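PDB 3MMG: nuclear inclusion protein A from Tobacco vein mottling virus, which probably cleaves peptide bonds as a 3C-like cysteine protease of the potyvirus NIa family, built on a chymotrypsin-like fold. Local coordinates for residues 17-21 against 32-36; 37-42 against 186-191; 42-46 against 165-169; 70-76 against 195-201. The protein carries 3 engineered substitutions. The contacts are given in a common frame with arbitrary orientation. Numbering follows the deposited sequence.

Interaction 1. Residues 17-21 against 32-36; sequences CVCLL and LFGIG
Residues 17-21 and 32-36 run side by side as antiparallel strands whose short axes approach to 4.4 Å, with 140° between their N-to-C directions, a marked twist. Cys19 faces Gly34 and Leu21 faces Leu32 in hydrogen-bonded pairs (CA-CA 4.9 and 5.1 Å), alternating with the non-hydrogen-bonded pairs Val18-Ile35 and Leu20-Phe33 (CA-CA 4.7 Å in both). Cys19 N donates to Gly34 O at 2.9 Å and Gly34 N returns to Cys19 O at 3.0 Å; Leu21 N to Leu32 O (2.8 Å) and Leu32 N to Leu21 O (2.9 Å) repeat the pattern. At the other end of the pair, Gly36 N reaches Cys17 O at 2.8 Å, almost linearly. Side chains alternate between the two faces. On one, the Phe33 ring (chi1 m) rises from the sheet, with its CD2 3.7 Å from Val18 CG1, beside Leu20. The other face carries Cys19, Leu21 and Leu32. Leu21, in the mt rotamer, leans over Gly34, CD1 to CA 3.8 Å; a CB on Gly34 would collide with that methyl, so the glycine allows the close approach. Cys19 and Leu21 also pack against Ile57 and Ile41 of the flanking strands, while Val18 and Leu20 touch strand 109-116. The arrangement is a twisted beta hairpin formed by strands 18-25 and 28-37, in the wall of the N-terminal barrel of the chymotrypsin-like fold.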
loop_
_atom_site.group_PDB
_atom_site.type_symbol
_atom_site.label_atom_id
_atom_site.label_comp_id
_atom_site.label_asym_id
_atom_site.label_seq_id
_atom_site.Cartn_x
_atom_site.Cartn_y
_atom_site.Cartn_z
ATOM N N CYS A 17 11.296 3.456 -3.213
ATOM C CA CYS A 17 10.453 2.424 -3.810
ATOM C C CYS A 17 8.978 2.785 -3.854
ATOM O O CYS A 17 8.165 2.035 -4.382
ATOM C CB CYS A 17 10.634 1.118 -3.043
ATOM S SG CYS A 17 12.326 0.493 -3.224
ATOM N N VAL A 18 8.612 3.947 -3.322
ATOM C CA VAL A 18 7.224 4.350 -3.362
ATOM C C VAL A 18 6.905 4.896 -4.743
ATOM O O VAL A 18 7.717 5.635 -5.325
ATOM C CB VAL A 18 6.916 5.390 -2.262
ATOM C CG1 VAL A 18 5.517 5.992 -2.455
ATOM C CG2 VAL A 18 7.034 4.727 -0.900
ATOM N N CYS A 19 5.731 4.515 -5.256
ATOM C CA CYS A 19 5.247 4.918 -6.591
ATOM C C CYS A 19 3.958 5.729 -6.473
ATOM O O CYS A 19 3.216 5.613 -5.476
ATOM C CB CYS A 19 4.882 3.689 -7.420
ATOM S SG CYS A 19 6.113 2.405 -7.601
ATOM N N LEU A 20 3.666 6.510 -7.504
ATOM C CA LEU A 20 2.322 7.075 -7.651
ATOM C C LEU A 20 1.543 6.215 -8.629
ATOM O O LEU A 20 2.046 5.875 -9.694
ATOM C CB LEU A 20 2.328 8.522 -8.149
ATOM C CG LEU A 20 3.065 9.609 -7.370
ATOM C CD1 LEU A 20 2.988 10.928 -8.139
ATOM C CD2 LEU A 20 2.477 9.780 -6.017
ATOM N N LEU A 21 0.318 5.853 -8.257
ATOM C CA LEU A 21 -0.532 5.035 -9.112
ATOM C C LEU A 21 -1.773 5.833 -9.524
ATOM O O LEU A 21 -2.473 6.390 -8.680
ATOM C CB LEU A 21 -0.924 3.737 -8.384
ATOM C CG LEU A 21 0.229 2.889 -7.841
ATOM C CD1 LEU A 21 -0.339 1.694 -7.068
ATOM C CD2 LEU A 21 1.127 2.431 -8.947
ATOM N N LEU A 32 -3.630 6.728 -6.015
ATOM C CA LEU A 32 -3.109 6.104 -4.796
ATOM C C LEU A 32 -1.581 6.027 -4.860
ATOM O O LEU A 32 -0.962 6.491 -5.830
ATOM C CB LEU A 32 -3.704 4.686 -4.616
ATOM C CG LEU A 32 -5.202 4.367 -4.681
ATOM C CD1 LEU A 32 -5.485 3.049 -3.954
ATOM C CD2 LEU A 32 -6.034 5.439 -4.067
ATOM N N PHE A 33 -0.984 5.459 -3.815
ATOM C CA PHE A 33 0.446 5.137 -3.814
ATOM C C PHE A 33 0.615 3.629 -3.891
ATOM O O PHE A 33 -0.328 2.866 -3.577
ATOM C CB PHE A 33 1.093 5.675 -2.542
ATOM C CG PHE A 33 1.207 7.175 -2.511
ATOM C CD1 PHE A 33 0.154 7.963 -2.056
ATOM C CD2 PHE A 33 2.368 7.786 -2.979
ATOM C CE1 PHE A 33 0.246 9.364 -2.043
ATOM C CE2 PHE A 33 2.476 9.183 -2.965
ATOM C CZ PHE A 33 1.411 9.967 -2.485
ATOM N N GLY A 34 1.806 3.209 -4.300
ATOM C CA GLY A 34 2.189 1.804 -4.275
ATOM C C GLY A 34 3.631 1.632 -3.828
ATOM O O GLY A 34 4.359 2.619 -3.609
ATOM N N ILE A 35 4.038 0.375 -3.685
ATOM C CA ILE A 35 5.416 0.019 -3.338
ATOM C C ILE A 35 6.015 -0.876 -4.428
ATOM O O ILE A 35 5.470 -1.926 -4.712
ATOM C CB ILE A 35 5.462 -0.760 -1.997
ATOM C CG1 ILE A 35 4.775 0.040 -0.888
ATOM C CG2 ILE A 35 6.941 -1.098 -1.603
ATOM C CD1 ILE A 35 4.525 -0.751 0.411
ATOM N N GLY A 36 7.110 -0.457 -5.043
ATOM C CA GLY A 36 7.810 -1.309 -6.012
ATOM C C GLY A 36 8.767 -2.284 -5.349
ATOM O O GLY A 36 9.436 -1.959 -4.355
#

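Interaction 2. Residues 37-42 against 186-191; sequences FGPYII and FVATYL
Segment 37-42 makes a tight turn and then enters strand 40-43, while 186-191 is helical, widening to a pi-type turn at 187-191. The strand and helix axes stay 11.8 Å apart at an angle of 116°, so side chains bridge the gap; the closest CA pair is Tyr40-Leu191 at 7.6 Å. No backbone hydrogen bond joins the two segments. A type II' turn spans Phe37 to Tyr40, with Gly38 at phi 55°, psi -134°, closed by Tyr40 N to Phe37 O and Phe37 N to Tyr40 O, both 2.9 Å. In the helix, Tyr190 N binds Phe186 O (2.8 Å) and Leu191 N binds Val187 O (2.9 Å). Apolar contact centres on Leu191 (mt), whose CD1 sits over one face of the Phe37 ring, 3.8 Å from its centroid in a CH-pi contact. Phe37 (chi1 t) also brings CZ to 3.9 Å from Val187 CG1. Deeper in, Ile42 CD1 meets the edge of the Phe186 ring at CE2 (3.8 Å). Tyr40 CE1 lies 4.1 Å from Leu191 CB. A water bridges the polar ends, accepting from Tyr40 OH (2.7 Å) and donating to Leu191 O (2.9 Å). Phe100 and Val84 pack onto the same cluster. The helix is thus held to the N-terminal barrel mainly by hydrophobic surfaces, with the water joining the tyrosine hydroxyl to the Leu191 carbonyl.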
loop_
_atom_site.group_PDB
_atom_site.type_symbol
_atom_site.label_atom_id
_atom_site.label_comp_id
_atom_site.label_asym_id
_atom_site.label_seq_id
_atom_site.Cartn_x
_atom_site.Cartn_y
_atom_site.Cartn_z
ATOM N N PHE A 37 8.874 -3.479 -5.930
ATOM C CA PHE A 37 9.783 -4.507 -5.439
ATOM C C PHE A 37 10.060 -5.448 -6.619
ATOM O O PHE A 37 9.161 -6.125 -7.079
ATOM C CB PHE A 37 9.121 -5.255 -4.266
ATOM C CG PHE A 37 10.041 -6.215 -3.539
ATOM C CD1 PHE A 37 10.297 -7.479 -4.055
ATOM C CD2 PHE A 37 10.605 -5.861 -2.322
ATOM C CE1 PHE A 37 11.126 -8.380 -3.376
ATOM C CE2 PHE A 37 11.444 -6.750 -1.632
ATOM C CZ PHE A 37 11.704 -8.003 -2.166
ATOM N N GLY A 38 11.280 -5.434 -7.128
ATOM C CA GLY A 38 11.574 -6.162 -8.359
ATOM C C GLY A 38 10.616 -5.720 -9.460
ATOM O O GLY A 38 10.395 -4.536 -9.641
ATOM N N PRO A 39 10.035 -6.689 -10.203
ATOM C CA PRO A 39 9.097 -6.386 -11.273
ATOM C C PRO A 39 7.654 -6.197 -10.779
ATOM O O PRO A 39 6.713 -6.137 -11.600
ATOM C CB PRO A 39 9.178 -7.647 -12.137
ATOM C CG PRO A 39 9.346 -8.731 -11.114
ATOM C CD PRO A 39 10.278 -8.142 -10.091
ATOM N N TYR A 40 7.482 -6.107 -9.461
ATOM C CA TYR A 40 6.161 -6.084 -8.851
ATOM C C TYR A 40 5.808 -4.718 -8.294
ATOM O O TYR A 40 6.682 -3.990 -7.799
ATOM C CB TYR A 40 6.071 -7.107 -7.700
ATOM C CG TYR A 40 6.550 -8.479 -8.095
ATOM C CD1 TYR A 40 7.718 -9.011 -7.555
ATOM C CD2 TYR A 40 5.827 -9.238 -9.015
ATOM C CE1 TYR A 40 8.186 -10.286 -7.952
ATOM C CE2 TYR A 40 6.270 -10.508 -9.414
ATOM C CZ TYR A 40 7.438 -11.022 -8.873
ATOM O OH TYR A 40 7.886 -12.279 -9.263
ATOM N N ILE A 41 4.523 -4.398 -8.376
ATOM C CA ILE A 41 3.931 -3.248 -7.692
ATOM C C ILE A 41 2.934 -3.762 -6.672
ATOM O O ILE A 41 2.039 -4.531 -7.016
ATOM C CB ILE A 41 3.160 -2.323 -8.690
ATOM C CG1 ILE A 41 4.068 -1.911 -9.867
ATOM C CG2 ILE A 41 2.592 -1.075 -7.981
ATOM C CD1 ILE A 41 5.271 -1.138 -9.464
ATOM N N ILE A 42 3.104 -3.337 -5.423
ATOM C CA ILE A 42 2.228 -3.754 -4.327
ATOM C C ILE A 42 1.281 -2.587 -4.111
ATOM O O ILE A 42 1.723 -1.426 -3.974
ATOM C CB ILE A 42 3.049 -4.000 -3.052
ATOM C CG1 ILE A 42 4.023 -5.198 -3.211
ATOM C CG2 ILE A 42 2.133 -4.148 -1.835
ATOM C CD1 ILE A 42 5.278 -5.078 -2.345
ATOM N N PHE A 186 5.520 -12.669 3.603
ATOM C CA PHE A 186 4.916 -12.034 2.450
ATOM C C PHE A 186 5.766 -12.158 1.176
ATOM O O PHE A 186 5.249 -12.570 0.132
ATOM C CB PHE A 186 4.622 -10.551 2.748
ATOM C CG PHE A 186 4.149 -9.781 1.552
ATOM C CD1 PHE A 186 2.930 -10.087 0.952
ATOM C CD2 PHE A 186 4.923 -8.737 1.025
ATOM C CE1 PHE A 186 2.492 -9.365 -0.164
ATOM C CE2 PHE A 186 4.487 -8.018 -0.078
ATOM C CZ PHE A 186 3.278 -8.330 -0.673
ATOM N N VAL A 187 7.037 -11.761 1.260
ATOM C CA VAL A 187 7.961 -11.821 0.098
ATOM C C VAL A 187 8.075 -13.256 -0.464
ATOM O O VAL A 187 7.853 -13.490 -1.658
ATOM C CB VAL A 187 9.337 -11.218 0.458
ATOM C CG1 VAL A 187 10.343 -11.369 -0.706
ATOM C CG2 VAL A 187 9.161 -9.748 0.832
ATOM N N ALA A 188 8.361 -14.214 0.419
ATOM C CA ALA A 188 8.490 -15.623 0.036
ATOM C C ALA A 188 7.227 -16.165 -0.631
ATOM O O ALA A 188 7.300 -16.792 -1.687
ATOM C CB ALA A 188 8.876 -16.472 1.249
ATOM N N THR A 189 6.075 -15.888 -0.030
ATOM C CA THR A 189 4.789 -16.438 -0.466
ATOM C C THR A 189 4.188 -15.769 -1.697
ATOM O O THR A 189 3.606 -16.451 -2.548
ATOM C CB THR A 189 3.751 -16.390 0.680
ATOM O OG1 THR A 189 4.319 -16.980 1.850
ATOM C CG2 THR A 189 2.459 -17.126 0.310
ATOM N N TYR A 190 4.305 -14.447 -1.790
ATOM C CA TYR A 190 3.606 -13.704 -2.832
ATOM C C TYR A 190 4.532 -13.179 -3.938
ATOM O O TYR A 190 4.124 -13.075 -5.098
ATOM C CB TYR A 190 2.763 -12.573 -2.235
ATOM C CG TYR A 190 1.570 -13.084 -1.461
ATOM C CD1 TYR A 190 1.689 -13.450 -0.112
ATOM C CD2 TYR A 190 0.334 -13.244 -2.092
ATOM C CE1 TYR A 190 0.598 -13.947 0.594
ATOM C CE2 TYR A 190 -0.752 -13.735 -1.407
ATOM C CZ TYR A 190 -0.624 -14.085 -0.065
ATOM O OH TYR A 190 -1.736 -14.580 0.599
ATOM N N LEU A 191 5.776 -12.870 -3.595
ATOM C CA LEU A 191 6.678 -12.298 -4.593
ATOM C C LEU A 191 7.611 -13.345 -5.199
ATOM O O LEU A 191 7.747 -13.415 -6.421
ATOM C CB LEU A 191 7.460 -11.096 -4.035
ATOM C CG LEU A 191 6.614 -10.043 -3.291
ATOM C CD1 LEU A 191 7.428 -8.826 -2.876
ATOM C CD2 LEU A 191 5.444 -9.624 -4.154
HETATM O O HOH W 1 6.313 -14.432 -8.752
#

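Interaction 3. Residues 42-46 against 165-169; sequences IANQH and GIHSL
In the chymotrypsin-like fold the substrate cleft runs between two beta-barrels; here the end of strand 40-43 in the N-terminal barrel, with the turn that follows it, meets strand 163-171 of the C-terminal one. No backbone pairing joins them; the nearest CA atoms, of Asn44 and Ser168, are 7.1 Å apart. Ile166, in the pt rotamer, loses the largest area in the contact: CD1 wedges against Ala43 C and Asn44 ND2, both at 3.7 Å. Asn44 (chi1 m) points toward the strand and donates from ND2 to His167 O at 3.1 Å, a direct bond between the barrels; ND2 also binds Asp81. Ser168, part of a classic beta bulge in which it and Leu169 both face Tyr178, has its CB 3.9 Å from Asn44 ND2, and chi1 t directs OG to a hydrogen bond with Asp81. His46 ND1 also binds Asp81, consistent with the histidine-aspartate pair of a PA-clan catalytic triad; Ala151, touching His46, probably stands at the nucleophile position, perhaps by engineering. Polar side chains of the bound peptide bind His46 NE2 and His167 NE2, and Leu169 pairs with its strand. The His46 ring (chi1 p) brings CE1 to 3.8 Å from Ser168 O.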
loop_
_atom_site.group_PDB
_atom_site.type_symbol
_atom_site.label_atom_id
_atom_site.label_comp_id
_atom_site.label_asym_id
_atom_site.label_seq_id
_atom_site.Cartn_x
_atom_site.Cartn_y
_atom_site.Cartn_z
ATOM N N ILE A 42 3.104 -3.337 -5.423
ATOM C CA ILE A 42 2.228 -3.754 -4.327
ATOM C C ILE A 42 1.281 -2.587 -4.111
ATOM O O ILE A 42 1.723 -1.426 -3.974
ATOM C CB ILE A 42 3.049 -4.000 -3.052
ATOM C CG1 ILE A 42 4.023 -5.198 -3.211
ATOM C CG2 ILE A 42 2.133 -4.148 -1.835
ATOM C CD1 ILE A 42 5.278 -5.078 -2.345
ATOM N N ALA A 43 -0.018 -2.863 -4.113
ATOM C CA ALA A 43 -0.996 -1.789 -4.005
ATOM C C ALA A 43 -2.211 -2.257 -3.213
ATOM O O ALA A 43 -2.309 -3.425 -2.859
ATOM C CB ALA A 43 -1.420 -1.316 -5.407
ATOM N N ASN A 44 -3.136 -1.340 -2.946
ATOM C CA ASN A 44 -4.446 -1.745 -2.404
ATOM C C ASN A 44 -5.266 -2.464 -3.476
ATOM O O ASN A 44 -5.241 -2.061 -4.636
ATOM C CB ASN A 44 -5.257 -0.533 -1.962
ATOM C CG ASN A 44 -4.581 0.262 -0.862
ATOM O OD1 ASN A 44 -3.865 1.214 -1.143
ATOM N ND2 ASN A 44 -4.767 -0.156 0.391
ATOM N N GLN A 45 -6.013 -3.508 -3.099
ATOM C CA GLN A 45 -7.034 -4.058 -4.039
ATOM C C GLN A 45 -8.003 -3.006 -4.558
ATOM O O GLN A 45 -8.393 -3.047 -5.737
ATOM C CB GLN A 45 -7.842 -5.205 -3.418
ATOM C CG GLN A 45 -7.035 -6.485 -3.301
ATOM C CD GLN A 45 -7.848 -7.625 -2.751
ATOM O OE1 GLN A 45 -9.063 -7.569 -2.758
ATOM N NE2 GLN A 45 -7.179 -8.666 -2.278
ATOM N N HIS A 46 -8.352 -2.041 -3.718
ATOM C CA HIS A 46 -9.342 -1.034 -4.092
ATOM C C HIS A 46 -8.899 -0.042 -5.173
ATOM O O HIS A 46 -9.714 0.736 -5.679
ATOM C CB HIS A 46 -9.930 -0.335 -2.871
ATOM C CG HIS A 46 -9.103 0.785 -2.311
ATOM N ND1 HIS A 46 -8.313 0.623 -1.192
ATOM C CD2 HIS A 46 -9.033 2.101 -2.636
ATOM C CE1 HIS A 46 -7.760 1.784 -0.876
ATOM N NE2 HIS A 46 -8.186 2.701 -1.730
ATOM N N GLY A 165 2.473 -2.465 6.734
ATOM C CA GLY A 165 1.145 -2.380 6.123
ATOM C C GLY A 165 1.123 -1.218 5.163
ATOM O O GLY A 165 2.120 -0.503 5.011
ATOM N N ILE A 166 -0.022 -1.021 4.530
ATOM C CA ILE A 166 -0.244 0.157 3.690
ATOM C C ILE A 166 -1.571 0.814 4.044
ATOM O O ILE A 166 -2.519 0.133 4.468
ATOM C CB ILE A 166 -0.204 -0.178 2.177
ATOM C CG1 ILE A 166 -1.147 -1.333 1.825
ATOM C CG2 ILE A 166 1.249 -0.468 1.766
ATOM C CD1 ILE A 166 -1.373 -1.525 0.305
ATOM N N HIS A 167 -1.624 2.137 3.912
ATOM C CA HIS A 167 -2.840 2.839 4.341
ATOM C C HIS A 167 -4.065 2.392 3.517
ATOM O O HIS A 167 -3.919 2.112 2.343
ATOM C CB HIS A 167 -2.658 4.354 4.288
ATOM C CG HIS A 167 -3.899 5.087 4.696
ATOM N ND1 HIS A 167 -4.435 4.970 5.965
ATOM C CD2 HIS A 167 -4.700 5.942 4.019
ATOM C CE1 HIS A 167 -5.523 5.720 6.047
ATOM N NE2 HIS A 167 -5.718 6.305 4.871
ATOM N N SER A 168 -5.262 2.334 4.126
ATOM C CA SER A 168 -6.422 1.796 3.419
ATOM C C SER A 168 -7.740 2.563 3.616
ATOM O O SER A 168 -8.331 2.999 2.645
ATOM C CB SER A 168 -6.623 0.309 3.763
ATOM O OG SER A 168 -7.794 -0.207 3.131
ATOM N N LEU A 169 -8.172 2.710 4.870
ATOM C CA LEU A 169 -9.539 3.127 5.211
ATOM C C LEU A 169 -9.542 4.336 6.077
ATOM O O LEU A 169 -8.597 4.590 6.823
ATOM C CB LEU A 169 -10.259 2.062 6.053
ATOM C CG LEU A 169 -10.553 0.648 5.615
ATOM C CD1 LEU A 169 -11.189 -0.074 6.792
ATOM C CD2 LEU A 169 -11.496 0.685 4.399
#

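Interaction 4. Residues 70-76 against 195-201; sequences TQLQMKP and DGWCKNW
Segment 70-76 leaves a 3-10 turn and straightens into strand 74-76, and the irregular segment 195-201 runs antiparallel beside it. Thr70 and Gln71 form the outer end, where Gln71 O lies 3.1 Å from Lys199 CE. A water lies 2.6 Å from Leu72 O and 3.1 Å from Lys199 O, between the two carbonyls. At Gln73, whose CA is 4.6 Å from that of Lys199, CA also makes a CA-H...O contact with Cys198 O (3.4 Å), and the side chain runs beside Lys199, CG to NZ 3.4 Å. Met74 forms a single hydrogen-bonded bridge with Cys198 (CA-CA 5.5 Å): Met74 N donates to Cys198 O at 2.8 Å, and Cys198 N to Met74 O at 3.2 Å. A second water joins Met74 O and Gly196 O, 2.9 Å from each. The Met74 sulfur makes a Met-aromatic contact with Trp201, SD to CE3 4.0 Å. Lys75 (chi1 t) lays CE over the Trp197 five-membered ring, 3.5 Å from its centroid; NZ, 4.0 Å from that centroid, adds an off-centre cation-pi contact and donates to Asp195 O at 2.9 Å. Pro76 packs CG against Trp201 CD1 at 3.7 Å. The loop after helix 186-192 thus flanks edge strand 74-76, with Lys75 NZ also bonded to Tyr190 O of that helix and Trp197 packed on Val84 of strand 83-86.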
loop_
_atom_site.group_PDB
_atom_site.type_symbol
_atom_site.label_atom_id
_atom_site.label_comp_id
_atom_site.label_asym_id
_atom_site.label_seq_id
_atom_site.Cartn_x
_atom_site.Cartn_y
_atom_site.Cartn_z
ATOM N N THR A 70 -6.330 -4.510 -17.100
ATOM C CA THR A 70 -6.849 -5.887 -17.173
ATOM C C THR A 70 -5.926 -6.885 -17.886
ATOM O O THR A 70 -6.122 -8.096 -17.808
ATOM C CB THR A 70 -8.287 -5.942 -17.762
ATOM O OG1 THR A 70 -8.305 -5.388 -19.076
ATOM C CG2 THR A 70 -9.263 -5.174 -16.897
ATOM N N GLN A 71 -4.912 -6.383 -18.584
ATOM C CA GLN A 71 -3.949 -7.260 -19.243
ATOM C C GLN A 71 -2.860 -7.753 -18.308
ATOM O O GLN A 71 -2.065 -8.614 -18.681
ATOM C CB GLN A 71 -3.297 -6.543 -20.434
ATOM C CG GLN A 71 -2.385 -5.379 -20.032
ATOM C CD GLN A 71 -1.821 -4.673 -21.230
ATOM O OE1 GLN A 71 -0.860 -5.136 -21.835
ATOM N NE2 GLN A 71 -2.411 -3.550 -21.577
ATOM N N LEU A 72 -2.799 -7.185 -17.102
ATOM C CA LEU A 72 -1.690 -7.476 -16.201
ATOM C C LEU A 72 -1.954 -8.689 -15.332
ATOM O O LEU A 72 -3.074 -8.898 -14.912
ATOM C CB LEU A 72 -1.418 -6.270 -15.311
ATOM C CG LEU A 72 -1.147 -4.913 -15.992
ATOM C CD1 LEU A 72 -1.258 -3.776 -14.976
ATOM C CD2 LEU A 72 0.219 -4.902 -16.649
ATOM N N GLN A 73 -0.915 -9.482 -15.089
ATOM C CA GLN A 73 -0.972 -10.583 -14.116
ATOM C C GLN A 73 -1.031 -9.991 -12.727
ATOM O O GLN A 73 -0.262 -9.076 -12.398
ATOM C CB GLN A 73 0.265 -11.476 -14.211
ATOM C CG GLN A 73 0.361 -12.252 -15.516
ATOM C CD GLN A 73 1.305 -13.415 -15.416
ATOM O OE1 GLN A 73 2.514 -13.238 -15.288
ATOM N NE2 GLN A 73 0.761 -14.628 -15.482
ATOM N N MET A 74 -1.937 -10.520 -11.911
ATOM C CA MET A 74 -2.076 -10.026 -10.534
ATOM C C MET A 74 -2.192 -11.184 -9.552
ATOM O O MET A 74 -2.543 -12.304 -9.940
ATOM C CB MET A 74 -3.281 -9.101 -10.434
ATOM C CG MET A 74 -3.128 -7.792 -11.244
ATOM S SD MET A 74 -4.489 -6.669 -10.998
ATOM C CE MET A 74 -4.109 -5.503 -12.324
ATOM N N LYS A 75 -1.845 -10.921 -8.289
ATOM C CA LYS A 75 -1.934 -11.920 -7.223
ATOM C C LYS A 75 -2.524 -11.218 -5.998
ATOM O O LYS A 75 -1.821 -10.441 -5.334
ATOM C CB LYS A 75 -0.548 -12.481 -6.895
ATOM C CG LYS A 75 -0.556 -13.712 -5.996
ATOM C CD LYS A 75 0.858 -14.179 -5.679
ATOM C CE LYS A 75 1.514 -14.904 -6.853
ATOM N NZ LYS A 75 2.863 -15.479 -6.458
ATOM N N PRO A 76 -3.826 -11.435 -5.726
ATOM C CA PRO A 76 -4.395 -10.831 -4.520
ATOM C C PRO A 76 -3.900 -11.524 -3.252
ATOM O O PRO A 76 -3.622 -12.728 -3.258
ATOM C CB PRO A 76 -5.906 -11.057 -4.694
ATOM C CG PRO A 76 -5.988 -12.347 -5.486
ATOM C CD PRO A 76 -4.839 -12.202 -6.491
ATOM N N ASP A 195 4.136 -19.568 -8.806
ATOM C CA ASP A 195 2.734 -19.932 -9.012
ATOM C C ASP A 195 1.772 -18.849 -8.533
ATOM O O ASP A 195 2.193 -17.860 -7.911
ATOM C CB ASP A 195 2.427 -21.248 -8.282
ATOM C CG ASP A 195 2.820 -22.474 -9.091
ATOM O OD1 ASP A 195 3.314 -22.319 -10.235
ATOM O OD2 ASP A 195 2.626 -23.601 -8.584
ATOM N N GLY A 196 0.492 -19.036 -8.856
ATOM C CA GLY A 196 -0.600 -18.247 -8.287
ATOM C C GLY A 196 -0.981 -16.937 -8.966
ATOM O O GLY A 196 -1.766 -16.175 -8.403
ATOM N N TRP A 197 -0.444 -16.681 -10.160
ATOM C CA TRP A 197 -0.735 -15.449 -10.911
ATOM C C TRP A 197 -1.913 -15.647 -11.855
ATOM O O TRP A 197 -2.141 -16.756 -12.343
ATOM C CB TRP A 197 0.483 -15.021 -11.731
ATOM C CG TRP A 197 1.625 -14.561 -10.873
ATOM C CD1 TRP A 197 2.729 -15.286 -10.503
ATOM C CD2 TRP A 197 1.758 -13.278 -10.259
ATOM N NE1 TRP A 197 3.548 -14.520 -9.691
ATOM C CE2 TRP A 197 2.974 -13.285 -9.527
ATOM C CE3 TRP A 197 0.968 -12.122 -10.255
ATOM C CZ2 TRP A 197 3.409 -12.174 -8.788
ATOM C CZ3 TRP A 197 1.408 -11.017 -9.524
ATOM C CH2 TRP A 197 2.617 -11.056 -8.814
ATOM N N CYS A 198 -2.659 -14.578 -12.124
ATOM C CA CYS A 198 -3.703 -14.653 -13.140
ATOM C C CYS A 198 -4.034 -13.293 -13.758
ATOM O O CYS A 198 -3.738 -12.246 -13.171
ATOM C CB CYS A 198 -4.957 -15.339 -12.577
ATOM S SG CYS A 198 -6.008 -14.305 -11.557
ATOM N N LYS A 199 -4.646 -13.309 -14.944
ATOM C CA LYS A 199 -5.036 -12.065 -15.625
ATOM C C LYS A 199 -6.517 -11.742 -15.479
ATOM O O LYS A 199 -6.962 -10.664 -15.858
ATOM C CB LYS A 199 -4.665 -12.115 -17.117
ATOM C CG LYS A 199 -3.228 -11.765 -17.407
ATOM C CD LYS A 199 -2.941 -11.808 -18.902
ATOM C CE LYS A 199 -1.464 -11.568 -19.177
ATOM N NZ LYS A 199 -0.612 -12.707 -18.723
ATOM N N ASN A 200 -7.279 -12.663 -14.899
ATOM C CA ASN A 200 -8.729 -12.508 -14.878
ATOM C C ASN A 200 -9.329 -12.164 -13.512
ATOM O O ASN A 200 -10.534 -12.341 -13.295
ATOM C CB ASN A 200 -9.383 -13.735 -15.524
ATOM C CG ASN A 200 -9.013 -13.866 -16.992
ATOM O OD1 ASN A 200 -9.525 -13.122 -17.836
ATOM N ND2 ASN A 200 -8.093 -14.783 -17.301
ATOM N N TRP A 201 -8.475 -11.668 -12.612
ATOM C CA TRP A 201 -8.883 -11.162 -11.298
ATOM C C TRP A 201 -9.711 -9.881 -11.389
ATOM O O TRP A 201 -9.378 -8.946 -12.109
ATOM C CB TRP A 201 -7.662 -10.903 -10.399
ATOM C CG TRP A 201 -8.052 -10.403 -9.034
ATOM C CD1 TRP A 201 -8.409 -11.167 -7.967
ATOM C CD2 TRP A 201 -8.167 -9.033 -8.607
ATOM N NE1 TRP A 201 -8.731 -10.364 -6.893
ATOM C CE2 TRP A 201 -8.591 -9.051 -7.257
ATOM C CE3 TRP A 201 -7.947 -7.798 -9.229
ATOM C CZ2 TRP A 201 -8.786 -7.875 -6.513
ATOM C CZ3 TRP A 201 -8.157 -6.625 -8.494
ATOM C CH2 TRP A 201 -8.575 -6.674 -7.152
HETATM O O HOH W 2 -5.539 -8.183 -14.728
HETATM O O HOH W 3 -4.040 -14.503 -8.907
#

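Overall arrangement
Interactions 1, 2 and 3 are buried, whereas interaction 4 lies at a partly exposed sheet edge, its centre about 17 Å from the centre of the chain. All four reach the N-terminal sheet, with different chemistry. Interaction 1 is regular strand pairing; Ile35 O to Ile42 N, 2.8 Å, probably carries it on to strand 40-43. That strand serves interactions 2 and 3, which share Ile42: one meets a helix through apolar side chains, the other crosses to the second barrel through one hydrogen bond and an isoleucine, near the peptide. Interaction 4 relies on one backbone bridge, water, and a lysine and a methionine set against tryptophans, and meets interaction 2 where Tyr40 CE2 packs 3.4 Å from Trp197 CZ2.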